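Local coordinates for protein thermostable carboxypeptidase 1 (Pyrococcus furiosus, PDB 1KA2) that removes amino acids one at a time from the C-terminus of peptides with broad specificity, as a cobalt-dependent, homodimeric metallocarboxypeptidase of the M32 family, at residues Val172-Glu177 / Met485-Phe490. Numbering follows the deposited sequence.
Sequences VEKMFE and MDAEYF
Met485 meets Met175 methyl to sulfur: CE of Met485 lies 3.3 Å from SD of Met175, and the same methyl is 3.7 Å from Met175 CB. The two side chains cross obliquely, and on the Met485 side it is CE that makes the close approaches to CB, SD and, more loosely, CG of Met175. Both chains are extended from CA to the sulfur; Met485 then bends at its last torsion (chi3 95°), which turns the methyl to Met175, while Met175 continues extended and takes its own methyl away from 485-490. Two residues on, Ala487 closes up against the same helix residue, its CB 3.8 Å from Met175 O and 4.4 Å from Met175 CB, at the point where the two backbones come nearest.

The loop that leads into the C-terminal helix 488-498 is what lies on helix 169-192 here, in the largely helical M32 fold. Asp486 precedes the turn into that last helix, and its OD1 accepts a weak capping bond from Glu488 N; Ala487 goes on to touch Val178 and Leu179. Leu429 of helix 421-440 touches Met485. The side chain of Met485 is about 10 Å from that of Glu299, a ligand of the catalytic metal.

Lys174, itself partly exposed, reaches across with a chain bent at chi2 and again at chi4 (-67°), the last bend setting NZ. That nitrogen stops 3.9 Å from Ala487 N and 4.4 Å from Asp486 OD1, too far for a salt bridge; the ammonium is buried by the contact without any modelled partner, though the nearby carboxylate probably eases its charge.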
ATOM      1  N   VAL A 172      10.784 -12.367 -34.480  1.00 41.71           N
ATOM      2  CA  VAL A 172       9.389 -11.979 -34.674  1.00 43.18           C
ATOM      3  C   VAL A 172       8.940 -12.163 -36.112  1.00 43.65           C
ATOM      4  O   VAL A 172       7.807 -12.561 -36.377  1.00 42.06           O
ATOM      5  CB  VAL A 172       9.157 -10.497 -34.260  1.00 41.73           C
ATOM      6  CG1 VAL A 172       7.669 -10.164 -34.320  1.00 40.70           C
ATOM      7  CG2 VAL A 172       9.710 -10.253 -32.863  1.00 38.20           C
ATOM      8  N   GLU A 173       9.836 -11.862 -37.041  1.00 45.87           N
ATOM      9  CA  GLU A 173       9.531 -11.998 -38.459  1.00 48.93           C
ATOM     10  C   GLU A 173       9.155 -13.443 -38.752  1.00 49.30           C
ATOM     11  O   GLU A 173       8.209 -13.713 -39.489  1.00 50.38           O
ATOM     12  CB  GLU A 173      10.754 -11.596 -39.276  1.00 50.72           C
ATOM     13  CG  GLU A 173      10.515 -11.434 -40.761  1.00 54.31           C
ATOM     14  CD  GLU A 173      11.700 -10.774 -41.434  1.00 55.11           C
ATOM     15  OE1 GLU A 173      12.815 -11.322 -41.325  1.00 57.85           O
ATOM     16  OE2 GLU A 173      11.520  -9.708 -42.060  1.00 55.54           O
ATOM     17  N   LYS A 174       9.893 -14.363 -38.139  1.00 49.69           N
ATOM     18  CA  LYS A 174       9.682 -15.797 -38.316  1.00 50.96           C
ATOM     19  C   LYS A 174       8.365 -16.371 -37.787  1.00 50.59           C
ATOM     20  O   LYS A 174       7.639 -17.044 -38.523  1.00 50.30           O
ATOM     21  CB  LYS A 174      10.828 -16.581 -37.669  1.00 52.02           C
ATOM     22  CG  LYS A 174      10.461 -18.047 -37.407  1.00 56.53           C
ATOM     23  CD  LYS A 174      11.099 -18.583 -36.128  1.00 59.83           C
ATOM     24  CE  LYS A 174      10.498 -19.934 -35.731  1.00 62.45           C
ATOM     25  NZ  LYS A 174       9.065 -19.837 -35.310  1.00 63.71           N
ATOM     26  N   MET A 175       8.074 -16.146 -36.507  1.00 48.88           N
ATOM     27  CA  MET A 175       6.856 -16.695 -35.929  1.00 46.55           C
ATOM     28  C   MET A 175       5.621 -16.244 -36.688  1.00 45.68           C
ATOM     29  O   MET A 175       4.692 -17.024 -36.891  1.00 44.98           O
ATOM     30  CB  MET A 175       6.729 -16.320 -34.445  1.00 46.69           C
ATOM     31  CG  MET A 175       6.642 -14.842 -34.156  1.00 46.95           C
ATOM     32  SD  MET A 175       6.506 -14.498 -32.377  1.00 50.05           S
ATOM     33  CE  MET A 175       5.854 -12.821 -32.412  1.00 44.68           C
ATOM     34  N   PHE A 176       5.611 -14.988 -37.118  1.00 44.58           N
ATOM     35  CA  PHE A 176       4.464 -14.471 -37.844  1.00 46.34           C
ATOM     36  C   PHE A 176       4.333 -15.022 -39.267  1.00 47.73           C
ATOM     37  O   PHE A 176       3.248 -14.979 -39.848  1.00 47.89           O
ATOM     38  CB  PHE A 176       4.495 -12.939 -37.850  1.00 45.00           C
ATOM     39  CG  PHE A 176       3.908 -12.325 -36.610  1.00 43.39           C
ATOM     40  CD1 PHE A 176       4.655 -11.453 -35.822  1.00 41.85           C
ATOM     41  CD2 PHE A 176       2.600 -12.622 -36.229  1.00 42.67           C
ATOM     42  CE1 PHE A 176       4.108 -10.877 -34.669  1.00 40.60           C
ATOM     43  CE2 PHE A 176       2.042 -12.053 -35.079  1.00 41.81           C
ATOM     44  CZ  PHE A 176       2.801 -11.179 -34.299  1.00 39.53           C
ATOM     45  N   GLU A 177       5.429 -15.533 -39.825  1.00 47.73           N
ATOM     46  CA  GLU A 177       5.389 -16.117 -41.164  1.00 48.79           C
ATOM     47  C   GLU A 177       4.649 -17.445 -41.054  1.00 47.65           C
ATOM     48  O   GLU A 177       3.747 -17.736 -41.837  1.00 46.45           O
ATOM     49  CB  GLU A 177       6.810 -16.346 -41.698  1.00 49.53           C
ATOM     50  CG  GLU A 177       7.577 -15.055 -41.936  1.00 53.42           C
ATOM     51  CD  GLU A 177       8.968 -15.282 -42.499  1.00 55.72           C
ATOM     52  OE1 GLU A 177       9.744 -16.044 -41.885  1.00 57.37           O
ATOM     53  OE2 GLU A 177       9.290 -14.687 -43.549  1.00 55.59           O
ATOM     54  N   MET A 485      11.179 -21.611 -29.109  1.00 49.48           N
ATOM     55  CA  MET A 485       9.792 -21.331 -29.427  1.00 49.08           C
ATOM     56  C   MET A 485       9.545 -21.757 -30.871  1.00 49.00           C
ATOM     57  O   MET A 485      10.414 -21.606 -31.728  1.00 48.96           O
ATOM     58  CB  MET A 485       9.501 -19.830 -29.265  1.00 47.36           C
ATOM     59  CG  MET A 485       8.090 -19.426 -29.668  1.00 46.85           C
ATOM     60  SD  MET A 485       7.736 -17.676 -29.415  1.00 47.66           S
ATOM     61  CE  MET A 485       8.079 -17.003 -31.021  1.00 50.40           C
ATOM     62  N   ASP A 486       8.365 -22.309 -31.125  1.00 49.16           N
ATOM     63  CA  ASP A 486       7.982 -22.735 -32.465  1.00 50.38           C
ATOM     64  C   ASP A 486       6.484 -22.552 -32.632  1.00 48.27           C
ATOM     65  O   ASP A 486       5.681 -23.293 -32.061  1.00 48.82           O
ATOM     66  CB  ASP A 486       8.358 -24.196 -32.708  1.00 52.65           C
ATOM     67  CG  ASP A 486       7.745 -24.748 -33.989  1.00 55.08           C
ATOM     68  OD1 ASP A 486       7.825 -24.076 -35.042  1.00 55.92           O
ATOM     69  OD2 ASP A 486       7.185 -25.861 -33.942  1.00 56.61           O
ATOM     70  N   ALA A 487       6.118 -21.551 -33.418  1.00 47.47           N
ATOM     71  CA  ALA A 487       4.724 -21.229 -33.665  1.00 46.18           C
ATOM     72  C   ALA A 487       3.863 -22.425 -34.046  1.00 46.36           C
ATOM     73  O   ALA A 487       2.659 -22.423 -33.800  1.00 46.62           O
ATOM     74  CB  ALA A 487       4.637 -20.170 -34.746  1.00 46.26           C
ATOM     75  N   GLU A 488       4.477 -23.443 -34.645  1.00 48.16           N
ATOM     76  CA  GLU A 488       3.751 -24.640 -35.084  1.00 47.98           C
ATOM     77  C   GLU A 488       2.790 -25.249 -34.064  1.00 46.93           C
ATOM     78  O   GLU A 488       1.709 -25.713 -34.436  1.00 45.04           O
ATOM     79  CB  GLU A 488       4.737 -25.719 -35.547  1.00 49.83           C
ATOM     80  CG  GLU A 488       5.396 -25.444 -36.895  1.00 50.95           C
ATOM     81  CD  GLU A 488       4.381 -25.310 -38.015  1.00 52.27           C
ATOM     82  OE1 GLU A 488       3.387 -26.071 -38.006  1.00 51.05           O
ATOM     83  OE2 GLU A 488       4.584 -24.452 -38.905  1.00 51.57           O
ATOM     84  N   TYR A 489       3.180 -25.253 -32.788  1.00 46.16           N
ATOM     85  CA  TYR A 489       2.332 -25.821 -31.739  1.00 45.35           C
ATOM     86  C   TYR A 489       1.001 -25.110 -31.591  1.00 46.15           C
ATOM     87  O   TYR A 489      -0.041 -25.750 -31.428  1.00 46.89           O
ATOM     88  CB  TYR A 489       3.051 -25.813 -30.394  1.00 44.86           C
ATOM     89  CG  TYR A 489       4.156 -26.831 -30.300  1.00 44.76           C
ATOM     90  CD1 TYR A 489       5.473 -26.486 -30.582  1.00 45.24           C
ATOM     91  CD2 TYR A 489       3.882 -28.150 -29.944  1.00 45.67           C
ATOM     92  CE1 TYR A 489       6.490 -27.428 -30.506  1.00 45.11           C
ATOM     93  CE2 TYR A 489       4.892 -29.100 -29.872  1.00 45.33           C
ATOM     94  CZ  TYR A 489       6.191 -28.729 -30.152  1.00 44.64           C
ATOM     95  OH  TYR A 489       7.196 -29.655 -30.063  1.00 46.88           O
ATOM     96  N   PHE A 490       1.035 -23.784 -31.639  1.00 46.34           N
ATOM     97  CA  PHE A 490      -0.189 -23.004 -31.517  1.00 46.46           C
ATOM     98  C   PHE A 490      -1.160 -23.379 -32.635  1.00 46.22           C
ATOM     99  O   PHE A 490      -2.369 -23.444 -32.423  1.00 46.96           O
ATOM    100  CB  PHE A 490       0.121 -21.501 -31.584  1.00 46.35           C
ATOM    101  CG  PHE A 490      -1.083 -20.624 -31.359  1.00 45.64           C
ATOM    102  CD1 PHE A 490      -1.659 -20.517 -30.093  1.00 44.93           C
ATOM    103  CD2 PHE A 490      -1.655 -19.922 -32.418  1.00 46.69           C
ATOM    104  CE1 PHE A 490      -2.788 -19.720 -29.885  1.00 45.20           C
ATOM    105  CE2 PHE A 490      -2.783 -19.125 -32.223  1.00 46.15           C
ATOM    106  CZ  PHE A 490      -3.352 -19.023 -30.951  1.00 45.96           C
TER